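Local coordinates for protein serine repeat antigen 5 (Plasmodium falciparum, PDB 6X44) that has the fold of a papain-family cysteine protease joined to a prodomain and, as a pseudo-zymogen, probably lacks ordinary protease activity, at residues A315-R320 against I424-I429; Y345-N350 against C365-A370; T15-N20 against M52-L57. All coordinates share one frame; numbering follows the deposited sequence.

Interaction 1 (A315-R320 against I424-I429); sequences AYESER and IHSVVI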
loop_
_atom_site.group_PDB
_atom_site.type_symbol
_atom_site.label_atom_id
_atom_site.label_comp_id
_atom_site.label_asym_id
_atom_site.label_seq_id
_atom_site.Cartn_x
_atom_site.Cartn_y
_atom_site.Cartn_z
ATOM N N ALA A 315 3.824 19.953 2.867
ATOM C CA ALA A 315 4.403 18.801 3.532
ATOM C C ALA A 315 4.709 19.145 4.986
ATOM O O ALA A 315 5.059 20.279 5.319
ATOM C CB ALA A 315 5.662 18.318 2.812
ATOM N N TYR A 316 4.556 18.163 5.848
ATOM C CA TYR A 316 4.904 18.312 7.247
ATOM C C TYR A 316 5.775 17.154 7.682
ATOM O O TYR A 316 5.433 15.997 7.415
ATOM C CB TYR A 316 3.645 18.337 8.128
ATOM C CG TYR A 316 2.644 19.410 7.795
ATOM C CD1 TYR A 316 1.673 19.216 6.819
ATOM C CD2 TYR A 316 2.648 20.614 8.484
ATOM C CE1 TYR A 316 0.749 20.193 6.537
ATOM C CE2 TYR A 316 1.727 21.593 8.204
ATOM C CZ TYR A 316 0.784 21.385 7.240
ATOM O OH TYR A 316 -0.111 22.395 6.979
ATOM N N GLU A 317 6.849 17.459 8.411
ATOM C CA GLU A 317 7.782 16.460 8.940
ATOM C C GLU A 317 7.574 16.226 10.435
ATOM O O GLU A 317 7.506 17.179 11.224
ATOM C CB GLU A 317 9.222 16.898 8.679
ATOM C CG GLU A 317 9.516 17.266 7.209
ATOM C CD GLU A 317 10.991 17.464 6.959
ATOM O OE1 GLU A 317 11.563 18.410 7.510
ATOM O OE2 GLU A 317 11.592 16.660 6.224
ATOM N N SER A 318 7.483 14.952 10.829
ATOM C CA SER A 318 7.221 14.634 12.223
ATOM C C SER A 318 8.318 15.183 13.147
ATOM O O SER A 318 8.022 15.637 14.275
ATOM C CB SER A 318 7.039 13.119 12.383
ATOM O OG SER A 318 8.160 12.387 11.930
ATOM N N GLU A 319 9.569 15.201 12.689
ATOM C CA GLU A 319 10.648 15.674 13.558
ATOM C C GLU A 319 10.459 17.140 13.948
ATOM O O GLU A 319 10.815 17.544 15.057
ATOM C CB GLU A 319 12.021 15.491 12.900
ATOM C CG GLU A 319 13.154 15.487 13.918
ATOM C CD GLU A 319 14.505 15.954 13.339
ATOM O OE1 GLU A 319 14.568 16.312 12.137
ATOM O OE2 GLU A 319 15.509 15.958 14.101
ATOM N N ARG A 320 9.907 17.946 13.054
ATOM C CA ARG A 320 9.614 19.334 13.372
ATOM C C ARG A 320 8.510 19.477 14.418
ATOM O O ARG A 320 8.383 20.552 14.997
ATOM C CB ARG A 320 9.229 20.070 12.088
ATOM C CG ARG A 320 9.197 21.564 12.209
ATOM C CD ARG A 320 10.589 22.138 12.208
ATOM N NE ARG A 320 10.539 23.591 12.156
ATOM C CZ ARG A 320 11.550 24.366 11.785
ATOM N NH1 ARG A 320 12.711 23.826 11.416
ATOM N NH2 ARG A 320 11.390 25.686 11.777
ATOM N N ILE A 424 6.007 7.698 11.252
ATOM C CA ILE A 424 5.593 8.577 10.168
ATOM C C ILE A 424 6.659 9.660 10.010
ATOM O O ILE A 424 6.735 10.583 10.814
ATOM C CB ILE A 424 4.218 9.194 10.423
ATOM C CG1 ILE A 424 3.177 8.108 10.683
ATOM C CG2 ILE A 424 3.826 10.031 9.229
ATOM C CD1 ILE A 424 2.989 7.162 9.525
ATOM N N HIS A 425 7.472 9.560 8.950
ATOM C CA HIS A 425 8.548 10.516 8.741
ATOM C C HIS A 425 7.990 11.867 8.307
ATOM O O HIS A 425 8.344 12.900 8.890
ATOM C CB HIS A 425 9.542 9.964 7.715
ATOM C CG HIS A 425 10.635 10.912 7.349
ATOM N ND1 HIS A 425 10.428 12.011 6.542
ATOM C CD2 HIS A 425 11.952 10.924 7.672
ATOM C CE1 HIS A 425 11.573 12.654 6.376
ATOM N NE2 HIS A 425 12.508 12.024 7.062
ATOM N N SER A 426 7.071 11.865 7.333
ATOM C CA SER A 426 6.427 13.074 6.836
ATOM C C SER A 426 5.048 12.742 6.321
ATOM O O SER A 426 4.749 11.588 6.025
ATOM C CB SER A 426 7.167 13.738 5.676
ATOM O OG SER A 426 8.502 13.909 6.020
ATOM N N VAL A 427 4.222 13.782 6.177
ATOM C CA VAL A 427 3.004 13.674 5.385
ATOM C C VAL A 427 2.992 14.783 4.346
ATOM O O VAL A 427 3.636 15.823 4.497
ATOM C CB VAL A 427 1.730 13.717 6.243
ATOM C CG1 VAL A 427 1.723 12.515 7.173
ATOM C CG2 VAL A 427 1.628 15.056 7.027
ATOM N N VAL A 428 2.252 14.527 3.271
ATOM C CA VAL A 428 2.166 15.417 2.129
ATOM C C VAL A 428 0.706 15.461 1.710
ATOM O O VAL A 428 0.065 14.408 1.575
ATOM C CB VAL A 428 3.061 14.951 0.958
ATOM C CG1 VAL A 428 2.920 15.863 -0.250
ATOM C CG2 VAL A 428 4.491 14.910 1.395
ATOM N N ILE A 429 0.196 16.676 1.524
ATOM C CA ILE A 429 -1.159 16.958 1.070
ATOM C C ILE A 429 -1.068 17.687 -0.262
ATOM O O ILE A 429 -0.281 18.636 -0.411
ATOM C CB ILE A 429 -1.926 17.824 2.092
ATOM C CG1 ILE A 429 -2.137 17.054 3.392
ATOM C CG2 ILE A 429 -3.272 18.187 1.566
ATOM C CD1 ILE A 429 -0.993 17.199 4.364
HETATM O O HOH W 1 10.096 15.357 4.225
HETATM O O HOH W 2 10.471 13.876 10.287
#
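The Y316 ring receives I429 at its edge: methyl CD1 lies near the ring plane, 4.1 Å from Y316 CE1, while V427 CG2 comes in obliquely. The H425 ring has a water over the centre of one face and another in plane at its edge; the E317 carboxylate runs alongside it, the two planes 74° apart. The contact pairs two antiparallel strands, 313-317 and 426-433, of the papain-type β-domain. Y316 and V427 form a hydrogen-bonded pair (Y316 N to V427 O 2.9 Å, V427 N to Y316 O 2.8 Å); their side chains lie on one face, which helix 325-339 touches at Y316, through I331, and at I429. The other face carries A315, E317, S426 and V428. There the edge water donates to E317 OE2 and bonds S426 OG, which shares a hydrogen bond with H425 ND1 at 2.8 Å. The water over the imidazole face donates to H425 O and accepts from E319 N. S318 N bonds H425 O at 3.0 Å, and the hydroxyl, turned between backbone N and carbonyl carbon (chi1 58°), gives a short bond in the carbonyl plane, S318 OG to I424 O, 2.6 Å.

Interaction 2 (Y345-N350 against C365-A370); sequences YIKAEN and CGDDTA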
loop_
_atom_site.group_PDB
_atom_site.type_symbol
_atom_site.label_atom_id
_atom_site.label_comp_id
_atom_site.label_asym_id
_atom_site.label_seq_id
_atom_site.Cartn_x
_atom_site.Cartn_y
_atom_site.Cartn_z
ATOM N N TYR A 345 5.256 9.306 4.281
ATOM C CA TYR A 345 6.586 8.770 4.045
ATOM C C TYR A 345 6.980 7.909 5.224
ATOM O O TYR A 345 6.959 8.391 6.376
ATOM C CB TYR A 345 7.636 9.862 3.931
ATOM C CG TYR A 345 7.513 10.824 2.794
ATOM C CD1 TYR A 345 6.555 10.650 1.816
ATOM C CD2 TYR A 345 8.394 11.916 2.688
ATOM C CE1 TYR A 345 6.469 11.519 0.760
ATOM C CE2 TYR A 345 8.291 12.798 1.661
ATOM C CZ TYR A 345 7.343 12.592 0.680
ATOM O OH TYR A 345 7.225 13.458 -0.395
ATOM N N ILE A 346 7.418 6.676 4.935
ATOM C CA ILE A 346 7.880 5.762 5.965
ATOM C C ILE A 346 9.134 5.025 5.502
ATOM O O ILE A 346 9.548 5.083 4.334
ATOM C CB ILE A 346 6.779 4.759 6.377
ATOM C CG1 ILE A 346 6.408 3.855 5.197
ATOM C CG2 ILE A 346 5.561 5.539 6.894
ATOM C CD1 ILE A 346 5.722 2.594 5.559
ATOM N N LYS A 347 9.730 4.326 6.452
ATOM C CA LYS A 347 10.877 3.468 6.225
ATOM C C LYS A 347 10.371 2.031 6.303
ATOM O O LYS A 347 10.057 1.532 7.389
ATOM C CB LYS A 347 11.976 3.769 7.253
ATOM C CG LYS A 347 13.251 2.909 7.132
ATOM C CD LYS A 347 13.923 3.126 5.788
ATOM C CE LYS A 347 15.264 2.402 5.715
ATOM N NZ LYS A 347 16.270 3.142 6.523
ATOM N N ALA A 348 10.277 1.377 5.148
ATOM C CA ALA A 348 9.833 -0.012 5.068
ATOM C C ALA A 348 10.967 -1.008 5.315
ATOM O O ALA A 348 10.775 -2.022 5.993
ATOM C CB ALA A 348 9.222 -0.257 3.695
ATOM N N GLU A 349 12.144 -0.745 4.764
ATOM C CA GLU A 349 13.247 -1.701 4.806
ATOM C C GLU A 349 13.480 -2.214 6.228
ATOM O O GLU A 349 13.572 -1.432 7.176
ATOM C CB GLU A 349 14.520 -1.040 4.254
ATOM C CG GLU A 349 15.622 -2.042 3.816
ATOM C CD GLU A 349 16.855 -1.378 3.196
ATOM O OE1 GLU A 349 17.062 -1.559 1.969
ATOM O OE2 GLU A 349 17.612 -0.686 3.932
ATOM N N ASN A 350 13.568 -3.538 6.370
ATOM C CA ASN A 350 13.859 -4.219 7.634
ATOM C C ASN A 350 12.804 -3.970 8.699
ATOM O O ASN A 350 12.997 -4.367 9.867
ATOM C CB ASN A 350 15.240 -3.827 8.170
ATOM C CG ASN A 350 16.326 -4.158 7.204
ATOM O OD1 ASN A 350 16.141 -5.006 6.330
ATOM N ND2 ASN A 350 17.472 -3.502 7.342
ATOM N N CYS A 365 9.070 2.512 15.794
ATOM C CA CYS A 365 9.866 3.727 15.708
ATOM C C CYS A 365 10.282 3.970 14.258
ATOM O O CYS A 365 10.442 3.033 13.475
ATOM C CB CYS A 365 11.119 3.648 16.585
ATOM S SG CYS A 365 10.813 3.314 18.368
ATOM N N GLY A 366 10.446 5.251 13.912
ATOM C CA GLY A 366 11.137 5.639 12.706
ATOM C C GLY A 366 12.625 5.723 12.942
ATOM O O GLY A 366 13.127 5.553 14.042
ATOM N N ASP A 367 13.346 6.059 11.891
ATOM C CA ASP A 367 14.783 6.218 12.054
ATOM C C ASP A 367 15.272 7.482 11.368
ATOM O O ASP A 367 16.468 7.598 11.068
ATOM C CB ASP A 367 15.529 4.986 11.522
ATOM C CG ASP A 367 15.516 4.908 9.997
ATOM O OD1 ASP A 367 14.705 5.632 9.379
ATOM O OD2 ASP A 367 16.315 4.130 9.402
ATOM N N ASP A 368 14.365 8.417 11.115
ATOM C CA ASP A 368 14.649 9.695 10.470
ATOM C C ASP A 368 14.978 9.577 8.973
ATOM O O ASP A 368 15.463 10.531 8.381
ATOM C CB ASP A 368 15.779 10.444 11.175
ATOM C CG ASP A 368 15.711 11.982 10.917
ATOM O OD1 ASP A 368 14.582 12.565 10.928
ATOM O OD2 ASP A 368 16.759 12.599 10.710
ATOM N N THR A 369 14.708 8.442 8.348
ATOM C CA THR A 369 14.758 8.306 6.892
ATOM C C THR A 369 13.430 7.742 6.391
ATOM O O THR A 369 12.573 7.296 7.159
ATOM C CB THR A 369 15.915 7.399 6.461
ATOM O OG1 THR A 369 15.661 6.054 6.893
ATOM C CG2 THR A 369 17.228 7.877 7.074
ATOM N N ALA A 370 13.240 7.782 5.085
ATOM C CA ALA A 370 12.085 7.153 4.477
ATOM C C ALA A 370 12.466 6.644 3.099
ATOM O O ALA A 370 13.284 7.246 2.412
ATOM C CB ALA A 370 10.919 8.129 4.379
#
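A lysine-aspartate salt bridge, backed by a threonine hydroxyl, ties K347, just past strand 342-346, to D367 and T369 in the loop that leads into strand 372-383 of the papain-like β-domain. K347 leaves its backbone with CG anti to N (chi1 179°), then bends at chi2 and again at chi4, which swings the ammonium group over the loop. K347 NZ sits 3.0 Å from D367 OD2, on the syn lone pair of that oxygen, the two side chains crossing at about a right angle. With T369 the lysine instead lies side by side: its CD is 3.6 Å from T369 OG1, and NZ donates to the same hydroxyl at 3.0 Å. That hydroxyl passes the chain of bonds on, T369 OG1 to D367 OD1 at 2.7 Å, so ammonium, hydroxyl and carboxylate close a ring of bonds. D367 OD1 takes a second donor, T369 N, from above the carboxylate plane (44° out of it) and on the same face as the hydroxyl; the two bonds should hold the carboxylate's rotation. Nearer the sheet, A370 CB packs on Y345 CB at 3.7 Å and also lies 3.3 Å from the carbonyl oxygen I346 O. Backbone bonds from I346 to D371 and H372 continue the pairing; H372 probably occupies the position of the catalytic histidine in papain relatives. Earlier in the same loop, C365 is disulfide-bonded to C419. The bond from T369 N to D367 OD1 makes this part of the loop an Asx turn, fastened by K347 to the end of strand 342-346.

Interaction 3 (T15-N20 against M52-L57); sequences TESIDN and MNYCSL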
loop_
_atom_site.group_PDB
_atom_site.type_symbol
_atom_site.label_atom_id
_atom_site.label_comp_id
_atom_site.label_asym_id
_atom_site.label_seq_id
_atom_site.Cartn_x
_atom_site.Cartn_y
_atom_site.Cartn_z
ATOM N N THR A 15 -6.742 -22.397 -4.456
ATOM C CA THR A 15 -7.475 -22.500 -3.204
ATOM C C THR A 15 -7.464 -23.934 -2.689
ATOM O O THR A 15 -7.272 -24.175 -1.489
ATOM C CB THR A 15 -8.905 -22.000 -3.405
ATOM O OG1 THR A 15 -8.885 -20.699 -4.001
ATOM C CG2 THR A 15 -9.617 -21.889 -2.113
ATOM N N GLU A 16 -7.669 -24.896 -3.588
ATOM C CA GLU A 16 -7.556 -26.312 -3.246
ATOM C C GLU A 16 -6.183 -26.621 -2.661
ATOM O O GLU A 16 -6.071 -27.235 -1.591
ATOM C CB GLU A 16 -7.823 -27.157 -4.507
ATOM C CG GLU A 16 -7.698 -28.691 -4.373
ATOM C CD GLU A 16 -7.522 -29.388 -5.725
ATOM O OE1 GLU A 16 -6.617 -28.979 -6.498
ATOM O OE2 GLU A 16 -8.289 -30.337 -6.013
ATOM N N SER A 17 -5.123 -26.210 -3.362
ATOM C CA SER A 17 -3.769 -26.453 -2.878
ATOM C C SER A 17 -3.564 -25.838 -1.496
ATOM O O SER A 17 -2.995 -26.478 -0.603
ATOM C CB SER A 17 -2.762 -25.903 -3.887
ATOM O OG SER A 17 -1.441 -26.198 -3.487
ATOM N N ILE A 18 -4.060 -24.615 -1.287
ATOM C CA ILE A 18 -3.893 -23.952 0.003
ATOM C C ILE A 18 -4.614 -24.720 1.099
ATOM O O ILE A 18 -4.110 -24.847 2.221
ATOM C CB ILE A 18 -4.387 -22.494 -0.076
ATOM C CG1 ILE A 18 -3.396 -21.629 -0.873
ATOM C CG2 ILE A 18 -4.617 -21.928 1.305
ATOM C CD1 ILE A 18 -3.832 -20.204 -1.020
ATOM N N ASP A 19 -5.817 -25.224 0.806
ATOM C CA ASP A 19 -6.587 -25.957 1.817
ATOM C C ASP A 19 -5.945 -27.300 2.162
ATOM O O ASP A 19 -5.944 -27.702 3.328
ATOM C CB ASP A 19 -8.025 -26.172 1.335
ATOM C CG ASP A 19 -8.973 -25.031 1.729
ATOM O OD1 ASP A 19 -8.795 -24.399 2.808
ATOM O OD2 ASP A 19 -9.925 -24.787 0.957
ATOM N N ASN A 20 -5.396 -28.014 1.168
ATOM C CA ASN A 20 -4.671 -29.249 1.468
ATOM C C ASN A 20 -3.519 -28.982 2.426
ATOM O O ASN A 20 -3.324 -29.719 3.399
ATOM C CB ASN A 20 -4.117 -29.909 0.196
ATOM C CG ASN A 20 -5.201 -30.374 -0.770
ATOM O OD1 ASN A 20 -6.379 -30.502 -0.410
ATOM N ND2 ASN A 20 -4.793 -30.642 -2.015
ATOM N N MET A 52 5.594 -27.877 -3.079
ATOM C CA MET A 52 6.261 -27.542 -4.324
ATOM C C MET A 52 5.255 -27.291 -5.431
ATOM O O MET A 52 5.434 -26.393 -6.255
ATOM C CB MET A 52 7.245 -28.638 -4.699
ATOM C CG MET A 52 8.689 -28.197 -4.369
ATOM S SD MET A 52 9.183 -26.718 -5.306
ATOM C CE MET A 52 10.798 -26.433 -4.603
ATOM N N ASN A 53 4.167 -28.047 -5.453
ATOM C CA ASN A 53 3.188 -27.824 -6.498
ATOM C C ASN A 53 2.427 -26.523 -6.278
ATOM O O ASN A 53 2.028 -25.848 -7.240
ATOM C CB ASN A 53 2.222 -28.987 -6.549
ATOM C CG ASN A 53 1.121 -28.745 -7.525
ATOM O OD1 ASN A 53 1.330 -28.795 -8.738
ATOM N ND2 ASN A 53 -0.057 -28.439 -7.012
ATOM N N TYR A 54 2.174 -26.180 -5.020
ATOM C CA TYR A 54 1.584 -24.883 -4.726
ATOM C C TYR A 54 2.412 -23.753 -5.331
ATOM O O TYR A 54 1.892 -22.887 -6.054
ATOM C CB TYR A 54 1.473 -24.692 -3.223
ATOM C CG TYR A 54 0.942 -23.335 -2.937
ATOM C CD1 TYR A 54 -0.211 -22.911 -3.566
ATOM C CD2 TYR A 54 1.594 -22.456 -2.084
ATOM C CE1 TYR A 54 -0.739 -21.665 -3.350
ATOM C CE2 TYR A 54 1.072 -21.177 -1.855
ATOM C CZ TYR A 54 -0.096 -20.797 -2.505
ATOM O OH TYR A 54 -0.668 -19.551 -2.335
ATOM N N CYS A 55 3.715 -23.755 -5.049
ATOM C CA CYS A 55 4.566 -22.687 -5.541
ATOM C C CYS A 55 4.708 -22.750 -7.048
ATOM O O CYS A 55 4.881 -21.711 -7.693
ATOM C CB CYS A 55 5.921 -22.740 -4.836
ATOM S SG CYS A 55 5.696 -22.178 -3.121
ATOM N N SER A 56 4.596 -23.941 -7.628
ATOM C CA SER A 56 4.656 -24.044 -9.080
ATOM C C SER A 56 3.420 -23.428 -9.711
ATOM O O SER A 56 3.518 -22.754 -10.746
ATOM C CB SER A 56 4.814 -25.506 -9.494
ATOM O OG SER A 56 4.674 -25.640 -10.894
ATOM N N LEU A 57 2.262 -23.609 -9.083
ATOM C CA LEU A 57 1.064 -22.873 -9.463
ATOM C C LEU A 57 1.313 -21.377 -9.399
ATOM O O LEU A 57 1.366 -20.717 -10.449
ATOM C CB LEU A 57 -0.125 -23.209 -8.553
ATOM C CG LEU A 57 -0.986 -24.408 -8.936
ATOM C CD1 LEU A 57 -2.021 -24.668 -7.861
ATOM C CD2 LEU A 57 -1.653 -24.186 -10.287
#
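Two antiparallel helices, 4-25 and 45-61, meet here in the N-terminal helical part of the chain, which is probably the prodomain. The short segments pass with their axes 9.8 Å apart and a signed crossing angle of -153°, and S17 and Y54 lie where the backbones come nearest, CA to CA 5.9 Å. S17 and Y54 carry most of the contact, with I18 adding to it. The CG of Y54 stands anti to the backbone N (chi1 177°), which carries the ring across to the other helix and along the flank formed by S17 and I18. S17 OG reaches the root of this side chain, 3.3 Å from Y54 CB, and approaches the ring obliquely, 3.5 Å from Y54 CD1. Further out, I18 follows the ring toward its phenol end: I18 CG1 is 3.6 Å from Y54 CE1, and methyl CD1 is 3.5 Å from Y54 OH. The two side chains cross obliquely, with I18 carbons against the outer part of the tyrosine. L57, one turn on from Y54, adds a looser touch, its CD1 4.2 Å from S17 CB. The polar side of the pair is gathered by E50, one turn before Y54. S17 OG, anti to its own N (chi1 -176°), is hydrogen-bonded to E50 OE1, N20 ND2 bonds E50 OE2, and N53 ND2 makes a weak bond to E50 OE1; the buried serine hydroxyl therefore has its partner on the facing helix. F101 of a following loop touches both I18 and Y54, L14 and I21 of helix 4-25 also touch the tyrosine, and the far side of helix 45-61 is pinned through the C55-C107 disulfide and leans on I78 of helix 75-87.

Interactions 1 and 2 are neighbours in one sheet, their centres about 12 Å apart, and interaction 2 is nested within the chain loop that interaction 1 closes. Strand 342-346 joins them: Y345 O to H425 N and Y345 N to S426 O, both 2.9 Å, are probable hydrogen bonds, and V428 CG2 packs 3.6 Å from Y345 OH. Thus 426-433 is flanked by strands 313-317 and 342-346, and the latter also pairs with strand 372-383, which starts at the presumed active-site histidine position, H372. Interaction 3 stands apart in the helical region, its centre about 43 Å from interaction 1 and 34 Å from interaction 2, touching neither.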